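Local coordinates for protein aminotransferase, class I and II (Erwinia tasmaniensis, PDB 5Z0Q) that belongs to the class I and II aminotransferase family and binds pyridoxal-5'-phosphate in an assembly of two protein chains, at residues D42-R46 and Q296-L300; S83-W87 and Q217-S223; V95-G99 and V271-D275. The contacts are given in a common frame with arbitrary orientation. Numbering follows the deposited sequence.

Contact 1 of 3, residues D42-R46 and Q296-L300; sequences DTDFR and QLDYL
This contact belongs to the fold-type I aminotransferase architecture: the loop between strand 36-38, at one edge of the five-stranded sheet, and helix 49-59 rests on the long helix 290-313. Asp42 and Thr43 are extended (phi/psi -149/152° and -94/162°). Asp42 O is held by Asn366 and Lys26, while the Thr43 CA-to-CB bond points toward the helix and brings CG2 near the carboxamide end of Gln296. Asp44 (-91/19°) breaks the extension, so that Phe45, again extended, directs its m-rotamer ring at the helix. The nearest CA pairs are Thr43-Leu300 at 10.2 Å and Phe45-Gln296 at 9.0 Å; side chains therefore span the gap, and no hydrogen bond crosses it. Phe45 gives the largest share of the 183 Å² buried. Leu300 approaches the edge of its ring, and Gln296 CG, carried by a t,t chain, lies 4.0 Å from Phe45 CE2. The Tyr299 ring (chi1 t) meets it obliquely, with centroids 5.9 Å apart and planes at 88°; Tyr299 OH hydrogen-bonds Arg371 N. The apolar part is Phe45 against the helix: Phe45 CZ lies 4.0 Å from Tyr299 CD2, and Phe45 CE2 lies 4.0 Å from Leu300 CD2.

Contact 2 of 3, residues S83-W87 and Q217-S223; sequences SRFGW and QHIPFAS
Two loops pack here beside the eight-stranded sheet of the aminotransferase fold: residues 83-87, which lead from helix 71-83 toward strand 94-97; and residues 217-223, which end in a 3-10 turn before helix 226-229. They run in the same general sense, since the nearest CA pairs are Phe85-Ile219 (6.1 Å) and Trp87-Ser223 (5.8 Å). Phe85, Trp87 and Pro220 account for most of the contact. Phe85 (chi1 m) offers its ring face to the edge of His218 in an offset edge-to-face pair, centroids 4.9 Å apart and planes at 84°, with Phe85 CD1 3.3 Å from His218 ND1. Pro220 fits between the two aromatic residues: its CD is 3.7 Å from Phe85 CB and its CB 3.7 Å from Trp87 CE3. Gly86, at phi/psi 60/57°, turns the backbone between them, a conformation that favours glycine. Trp87 (chi1 t) then points toward the 3-10 turn, its CZ2 3.4 Å from Ala222 CB, and also touches Thr234 on strand 232-236. That turn is tied by Ser223 N to Pro220 O (3.2 Å) and by a very short bond from Ser223 OG to Pro220 O (2.5 Å). Ser223 CB completes a CH-pi contact, 4.0 Å from the centroid of the Trp87 five-membered ring.

Contact 3 of 3, residues V95-G99 and V271-D275; sequences VFLPG and VPDVD
The pyridoxal-5'-phosphate pocket begins where the edge strand 94-97 ends: Gly99 touches the ligand, and the residues just before it pack on the loop 271-275 close to the subunit interface. The line from Phe96 CA to Pro98 CA lies at 101° to that from Val271 CA to Val274 CA, so the loop crosses the strand end rather than pairing with it, and no hydrogen bond joins the two. Their nearest CA atoms are Pro98 and Val274, 5.0 Å apart. Pro98 (phi/psi -89/66°) is the centre of an inverse gamma turn closed by a weak bond from Gly99 N to Leu97 O (3.2 Å). Gly99 follows at 125/172°, where a CB would collide with the preceding carbonyl. The Pro98 ring covers the loop: its CD lies 3.7 Å from Val271 CG1 and 3.6 Å from Pro272 O. Val274 (chi1 t) sets CG2 4.0 Å from Phe96 CB and 3.5 Å from Leu97 O. Asp275 then N-caps helix 276-288 through OD1 to Leu277 N. Arg267 of helix 257-267 hydrogen-bonds both Phe96 O and Pro272 O, linking strand and loop. Pro98 also packs on Pro272 of the second subunit, and Pro272 on Pro98 of that subunit. Leu97 and Val271 share Ile106 of helix 101-111 as a neighbour, Phe96 rests on helix 71-83, and Leu97 pairs through its backbone with Ser250 of strand 250-253.

In the fold
Along the chain the segments come in the order 42-46, 83-87, 95-99, 217-223, 271-275, 296-300, so contact 1 encloses the other two while contacts 2 and 3 cross. Between centres, contact 2 lies about 23 Å from both others, and contacts 1 and 3 are about 25 Å apart. Nearest atoms stay about 7 Å apart for contacts 1 and 2, about 10 Å for contacts 2 and 3, and about 13 Å for contacts 1 and 3. Contacts 2 and 3 share the eight-stranded sheet: one packs against strand 232-236, the other holds edge strand 94-97, and helix 71-83 leads into 83-87 and touches Phe96. Contact 1 instead adjoins the five-stranded sheet. Contacts 1 and 3 both touch the second subunit, and contact 3 supplies a pocket residue.

Contact 1 of 3, residues D42-R46 and Q296-L300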
loop_
_atom_site.group_PDB
_atom_site.type_symbol
_atom_site.label_atom_id
_atom_site.label_comp_id
_atom_site.label_asym_id
_atom_site.label_seq_id
_atom_site.Cartn_x
_atom_site.Cartn_y
_atom_site.Cartn_z
ATOM N N ASP A 42 2.321 -17.057 -8.172
ATOM C CA ASP A 42 2.495 -17.359 -6.760
ATOM C C ASP A 42 2.403 -18.866 -6.581
ATOM O O ASP A 42 1.757 -19.560 -7.371
ATOM C CB ASP A 42 1.464 -16.635 -5.878
ATOM C CG ASP A 42 0.052 -17.167 -6.055
ATOM O OD1 ASP A 42 -0.262 -17.694 -7.142
ATOM O OD2 ASP A 42 -0.750 -17.049 -5.105
ATOM N N THR A 43 3.069 -19.368 -5.551
ATOM C CA THR A 43 3.087 -20.799 -5.303
ATOM C C THR A 43 1.984 -21.187 -4.324
ATOM O O THR A 43 1.430 -20.352 -3.605
ATOM C CB THR A 43 4.451 -21.239 -4.767
ATOM O OG1 THR A 43 4.727 -20.566 -3.532
ATOM C CG2 THR A 43 5.548 -20.913 -5.772
ATOM N N ASP A 44 1.660 -22.480 -4.314
ATOM C CA ASP A 44 0.685 -23.039 -3.390
ATOM C C ASP A 44 1.325 -23.528 -2.097
ATOM O O ASP A 44 0.717 -24.326 -1.375
ATOM C CB ASP A 44 -0.082 -24.181 -4.061
ATOM C CG ASP A 44 -0.840 -23.729 -5.294
ATOM O OD1 ASP A 44 -1.309 -22.571 -5.316
ATOM O OD2 ASP A 44 -0.969 -24.532 -6.243
ATOM N N PHE A 45 2.531 -23.061 -1.787
ATOM C CA PHE A 45 3.291 -23.563 -0.652
ATOM C C PHE A 45 3.011 -22.739 0.597
ATOM O O PHE A 45 2.972 -21.505 0.550
ATOM C CB PHE A 45 4.790 -23.545 -0.959
ATOM C CG PHE A 45 5.167 -24.328 -2.185
ATOM C CD1 PHE A 45 4.487 -25.487 -2.522
ATOM C CD2 PHE A 45 6.198 -23.901 -3.004
ATOM C CE1 PHE A 45 4.832 -26.207 -3.651
ATOM C CE2 PHE A 45 6.548 -24.616 -4.135
ATOM C CZ PHE A 45 5.864 -25.770 -4.458
ATOM N N ARG A 46 2.814 -23.434 1.714
ATOM C CA ARG A 46 2.689 -22.773 3.004
ATOM C C ARG A 46 3.983 -22.045 3.348
ATOM O O ARG A 46 5.082 -22.533 3.068
ATOM C CB ARG A 46 2.344 -23.809 4.077
ATOM C CG ARG A 46 2.447 -23.332 5.516
ATOM C CD ARG A 46 2.195 -24.494 6.467
ATOM N NE ARG A 46 2.605 -24.204 7.839
ATOM C CZ ARG A 46 1.781 -23.788 8.795
ATOM N NH1 ARG A 46 0.494 -23.605 8.532
ATOM N NH2 ARG A 46 2.246 -23.551 10.015
ATOM N N GLN A 296 12.932 -25.434 -1.265
ATOM C CA GLN A 296 12.005 -25.130 -2.348
ATOM C C GLN A 296 12.695 -25.178 -3.704
ATOM O O GLN A 296 12.076 -25.572 -4.699
ATOM C CB GLN A 296 11.363 -23.759 -2.131
ATOM C CG GLN A 296 10.260 -23.422 -3.127
ATOM C CD GLN A 296 9.812 -21.975 -3.040
ATOM O OE1 GLN A 296 10.560 -21.105 -2.596
ATOM N NE2 GLN A 296 8.581 -21.711 -3.466
ATOM N N LEU A 297 13.971 -24.786 -3.765
ATOM C CA LEU A 297 14.696 -24.809 -5.031
ATOM C C LEU A 297 14.860 -26.233 -5.548
ATOM O O LEU A 297 14.668 -26.491 -6.742
ATOM C CB LEU A 297 16.059 -24.137 -4.872
ATOM C CG LEU A 297 16.054 -22.665 -4.453
ATOM C CD1 LEU A 297 17.471 -22.114 -4.405
ATOM C CD2 LEU A 297 15.182 -21.841 -5.387
ATOM N N ASP A 298 15.216 -27.170 -4.665
ATOM C CA ASP A 298 15.332 -28.564 -5.079
ATOM C C ASP A 298 13.988 -29.109 -5.544
ATOM O O ASP A 298 13.917 -29.849 -6.533
ATOM C CB ASP A 298 15.886 -29.409 -3.932
ATOM C CG ASP A 298 17.257 -28.948 -3.473
ATOM O OD1 ASP A 298 17.986 -28.341 -4.285
ATOM O OD2 ASP A 298 17.607 -29.196 -2.299
ATOM N N TYR A 299 12.911 -28.746 -4.847
ATOM C CA TYR A 299 11.583 -29.202 -5.244
ATOM C C TYR A 299 11.155 -28.573 -6.564
ATOM O O TYR A 299 10.555 -29.244 -7.411
ATOM C CB TYR A 299 10.575 -28.880 -4.142
ATOM C CG TYR A 299 9.263 -29.624 -4.257
ATOM C CD1 TYR A 299 9.109 -30.885 -3.697
ATOM C CD2 TYR A 299 8.178 -29.062 -4.916
ATOM C CE1 TYR A 299 7.913 -31.569 -3.794
ATOM C CE2 TYR A 299 6.976 -29.740 -5.019
ATOM C CZ TYR A 299 6.850 -30.992 -4.454
ATOM O OH TYR A 299 5.659 -31.674 -4.550
ATOM N N LEU A 300 11.463 -27.288 -6.760
ATOM C CA LEU A 300 11.078 -26.617 -7.996
ATOM C C LEU A 300 11.918 -27.083 -9.178
ATOM O O LEU A 300 11.416 -27.135 -10.306
ATOM C CB LEU A 300 11.185 -25.101 -7.832
ATOM C CG LEU A 300 10.093 -24.442 -6.986
ATOM C CD1 LEU A 300 10.296 -22.937 -6.915
ATOM C CD2 LEU A 300 8.714 -24.774 -7.533
#

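Contact 2 of 3, residues S83-W87 and Q217-S223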
loop_
_atom_site.group_PDB
_atom_site.type_symbol
_atom_site.label_atom_id
_atom_site.label_comp_id
_atom_site.label_asym_id
_atom_site.label_seq_id
_atom_site.Cartn_x
_atom_site.Cartn_y
_atom_site.Cartn_z
ATOM N N SER A 83 26.482 -10.850 0.963
ATOM C CA SER A 83 26.950 -12.221 1.118
ATOM C C SER A 83 26.552 -13.093 -0.068
ATOM O O SER A 83 27.328 -13.954 -0.494
ATOM C CB SER A 83 26.408 -12.815 2.419
ATOM O OG SER A 83 24.991 -12.840 2.414
ATOM N N ARG A 84 25.352 -12.891 -0.613
ATOM C CA ARG A 84 24.851 -13.751 -1.677
ATOM C C ARG A 84 25.120 -13.211 -3.075
ATOM O O ARG A 84 25.181 -13.998 -4.025
ATOM C CB ARG A 84 23.347 -13.981 -1.501
ATOM C CG ARG A 84 23.006 -14.765 -0.251
ATOM C CD ARG A 84 21.643 -15.420 -0.354
ATOM N NE ARG A 84 21.569 -16.603 0.497
ATOM C CZ ARG A 84 21.955 -17.816 0.115
ATOM N NH1 ARG A 84 22.434 -18.005 -1.106
ATOM N NH2 ARG A 84 21.862 -18.841 0.952
ATOM N N PHE A 85 25.288 -11.898 -3.229
ATOM C CA PHE A 85 25.482 -11.313 -4.546
ATOM C C PHE A 85 26.722 -10.438 -4.649
ATOM O O PHE A 85 26.962 -9.865 -5.718
ATOM C CB PHE A 85 24.246 -10.495 -4.951
ATOM C CG PHE A 85 22.948 -11.225 -4.748
ATOM C CD1 PHE A 85 22.602 -12.291 -5.561
ATOM C CD2 PHE A 85 22.076 -10.847 -3.740
ATOM C CE1 PHE A 85 21.411 -12.968 -5.374
ATOM C CE2 PHE A 85 20.882 -11.520 -3.548
ATOM C CZ PHE A 85 20.549 -12.581 -4.366
ATOM N N GLY A 86 27.517 -10.325 -3.587
ATOM C CA GLY A 86 28.711 -9.504 -3.615
ATOM C C GLY A 86 28.414 -8.051 -3.917
ATOM O O GLY A 86 28.944 -7.486 -4.879
ATOM N N TRP A 87 27.561 -7.437 -3.102
ATOM C CA TRP A 87 27.118 -6.066 -3.343
ATOM C C TRP A 87 26.872 -5.407 -1.994
ATOM O O TRP A 87 25.874 -5.708 -1.332
ATOM C CB TRP A 87 25.856 -6.049 -4.202
ATOM C CG TRP A 87 25.442 -4.684 -4.653
ATOM C CD1 TRP A 87 26.256 -3.613 -4.883
ATOM C CD2 TRP A 87 24.107 -4.238 -4.921
ATOM N NE1 TRP A 87 25.512 -2.530 -5.282
ATOM C CE2 TRP A 87 24.189 -2.888 -5.313
ATOM C CE3 TRP A 87 22.852 -4.850 -4.867
ATOM C CZ2 TRP A 87 23.063 -2.138 -5.649
ATOM C CZ3 TRP A 87 21.734 -4.105 -5.203
ATOM C CH2 TRP A 87 21.848 -2.763 -5.589
ATOM N N GLN A 217 25.717 -17.372 -10.449
ATOM C CA GLN A 217 25.233 -16.479 -9.408
ATOM C C GLN A 217 24.484 -15.311 -10.033
ATOM O O GLN A 217 24.912 -14.765 -11.054
ATOM C CB GLN A 217 26.392 -15.947 -8.558
ATOM C CG GLN A 217 25.963 -14.948 -7.495
ATOM C CD GLN A 217 27.066 -13.980 -7.123
ATOM O OE1 GLN A 217 27.989 -14.326 -6.389
ATOM N NE2 GLN A 217 26.976 -12.759 -7.635
ATOM N N HIS A 218 23.363 -14.933 -9.421
ATOM C CA HIS A 218 22.671 -13.722 -9.835
ATOM C C HIS A 218 23.555 -12.503 -9.597
ATOM O O HIS A 218 24.201 -12.376 -8.552
ATOM C CB HIS A 218 21.356 -13.569 -9.071
ATOM C CG HIS A 218 20.762 -12.198 -9.168
ATOM N ND1 HIS A 218 20.918 -11.248 -8.182
ATOM C CD2 HIS A 218 20.016 -11.616 -10.137
ATOM C CE1 HIS A 218 20.291 -10.141 -8.539
ATOM N NE2 HIS A 218 19.735 -10.338 -9.720
ATOM N N ILE A 219 23.580 -11.601 -10.573
ATOM C CA ILE A 219 24.432 -10.418 -10.497
ATOM C C ILE A 219 23.557 -9.173 -10.535
ATOM O O ILE A 219 22.888 -8.922 -11.547
ATOM C CB ILE A 219 25.466 -10.400 -11.634
ATOM C CG1 ILE A 219 26.430 -11.577 -11.491
ATOM C CG2 ILE A 219 26.223 -9.084 -11.646
ATOM C CD1 ILE A 219 27.464 -11.656 -12.581
ATOM N N PRO A 220 23.512 -8.380 -9.465
ATOM C CA PRO A 220 22.773 -7.113 -9.525
ATOM C C PRO A 220 23.379 -6.176 -10.561
ATOM O O PRO A 220 24.599 -6.106 -10.725
ATOM C CB PRO A 220 22.912 -6.552 -8.106
ATOM C CG PRO A 220 23.226 -7.741 -7.254
ATOM C CD PRO A 220 24.045 -8.644 -8.119
ATOM N N PHE A 221 22.507 -5.452 -11.265
ATOM C CA PHE A 221 22.976 -4.540 -12.303
ATOM C C PHE A 221 23.865 -3.450 -11.718
ATOM O O PHE A 221 24.913 -3.120 -12.285
ATOM C CB PHE A 221 21.785 -3.925 -13.039
ATOM C CG PHE A 221 22.173 -3.008 -14.165
ATOM C CD1 PHE A 221 22.430 -3.511 -15.428
ATOM C CD2 PHE A 221 22.277 -1.640 -13.960
ATOM C CE1 PHE A 221 22.788 -2.671 -16.469
ATOM C CE2 PHE A 221 22.635 -0.794 -14.996
ATOM C CZ PHE A 221 22.890 -1.310 -16.252
ATOM N N ALA A 222 23.471 -2.888 -10.578
ATOM C CA ALA A 222 24.222 -1.802 -9.962
ATOM C C ALA A 222 25.532 -2.258 -9.333
ATOM O O ALA A 222 26.279 -1.410 -8.831
ATOM C CB ALA A 222 23.356 -1.104 -8.913
ATOM N N SER A 223 25.832 -3.555 -9.343
ATOM C CA SER A 223 27.087 -4.059 -8.800
ATOM C C SER A 223 28.178 -4.201 -9.853
ATOM O O SER A 223 29.318 -4.523 -9.499
ATOM C CB SER A 223 26.861 -5.413 -8.115
ATOM O OG SER A 223 26.380 -6.379 -9.034
#

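Contact 3 of 3, residues V95-G99 and V271-D275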
loop_
_atom_site.group_PDB
_atom_site.type_symbol
_atom_site.label_atom_id
_atom_site.label_comp_id
_atom_site.label_asym_id
_atom_site.label_seq_id
_atom_site.Cartn_x
_atom_site.Cartn_y
_atom_site.Cartn_z
ATOM N N VAL A 95 14.664 2.350 -0.004
ATOM C CA VAL A 95 13.345 2.973 0.065
ATOM C C VAL A 95 12.331 1.837 0.058
ATOM O O VAL A 95 12.213 1.115 -0.939
ATOM C CB VAL A 95 13.079 3.943 -1.096
ATOM C CG1 VAL A 95 11.655 4.471 -1.026
ATOM C CG2 VAL A 95 14.071 5.094 -1.078
ATOM N N PHE A 96 11.604 1.670 1.160
ATOM C CA PHE A 96 10.662 0.566 1.282
ATOM C C PHE A 96 9.329 0.917 0.631
ATOM O O PHE A 96 8.839 2.044 0.745
ATOM C CB PHE A 96 10.457 0.204 2.752
ATOM C CG PHE A 96 11.705 -0.279 3.433
ATOM C CD1 PHE A 96 12.219 -1.536 3.155
ATOM C CD2 PHE A 96 12.365 0.522 4.349
ATOM C CE1 PHE A 96 13.370 -1.984 3.776
ATOM C CE2 PHE A 96 13.516 0.079 4.977
ATOM C CZ PHE A 96 14.019 -1.174 4.690
ATOM N N LEU A 97 8.744 -0.062 -0.052
ATOM C CA LEU A 97 7.541 0.130 -0.845
ATOM C C LEU A 97 6.565 -1.006 -0.581
ATOM O O LEU A 97 6.979 -2.109 -0.204
ATOM C CB LEU A 97 7.867 0.184 -2.346
ATOM C CG LEU A 97 8.792 1.308 -2.813
ATOM C CD1 LEU A 97 9.422 0.954 -4.150
ATOM C CD2 LEU A 97 8.027 2.619 -2.909
ATOM N N PRO A 98 5.261 -0.764 -0.762
ATOM C CA PRO A 98 4.255 -1.842 -0.640
ATOM C C PRO A 98 4.013 -2.560 -1.966
ATOM O O PRO A 98 2.929 -2.508 -2.564
ATOM C CB PRO A 98 3.023 -1.079 -0.150
ATOM C CG PRO A 98 3.148 0.251 -0.821
ATOM C CD PRO A 98 4.628 0.561 -0.888
ATOM N N GLY A 99 5.040 -3.250 -2.446
ATOM C CA GLY A 99 4.977 -3.972 -3.701
ATOM C C GLY A 99 6.089 -3.562 -4.647
ATOM O O GLY A 99 6.843 -2.622 -4.407
ATOM N N VAL A 271 1.711 6.917 -2.588
ATOM C CA VAL A 271 1.982 5.519 -2.265
ATOM C C VAL A 271 2.124 5.406 -0.751
ATOM O O VAL A 271 2.961 6.102 -0.160
ATOM C CB VAL A 271 3.243 5.008 -2.978
ATOM C CG1 VAL A 271 3.459 3.532 -2.688
ATOM C CG2 VAL A 271 3.136 5.255 -4.474
ATOM N N PRO A 272 1.348 4.556 -0.090
ATOM C CA PRO A 272 1.373 4.487 1.374
ATOM C C PRO A 272 2.605 3.741 1.877
ATOM O O PRO A 272 3.424 3.241 1.108
ATOM C CB PRO A 272 0.087 3.725 1.702
ATOM C CG PRO A 272 -0.119 2.842 0.518
ATOM C CD PRO A 272 0.358 3.633 -0.672
ATOM N N ASP A 273 2.723 3.676 3.202
ATOM C CA ASP A 273 3.808 2.951 3.839
ATOM C C ASP A 273 3.506 1.455 3.871
ATOM O O ASP A 273 2.383 1.009 3.619
ATOM C CB ASP A 273 4.047 3.475 5.255
ATOM C CG ASP A 273 4.646 4.868 5.269
ATOM O OD1 ASP A 273 5.267 5.259 4.259
ATOM O OD2 ASP A 273 4.501 5.569 6.294
ATOM N N VAL A 274 4.538 0.671 4.191
ATOM C CA VAL A 274 4.395 -0.777 4.225
ATOM C C VAL A 274 3.577 -1.190 5.444
ATOM O O VAL A 274 3.635 -0.558 6.508
ATOM C CB VAL A 274 5.780 -1.450 4.222
ATOM C CG1 VAL A 274 5.652 -2.967 4.163
ATOM C CG2 VAL A 274 6.614 -0.937 3.056
ATOM N N ASP A 275 2.794 -2.255 5.280
ATOM C CA ASP A 275 2.009 -2.804 6.376
ATOM C C ASP A 275 2.910 -3.165 7.552
ATOM O O ASP A 275 4.061 -3.581 7.383
ATOM C CB ASP A 275 1.237 -4.039 5.894
ATOM C CG ASP A 275 0.244 -4.559 6.921
ATOM O OD1 ASP A 275 0.652 -4.874 8.059
ATOM O OD2 ASP A 275 -0.955 -4.658 6.584
#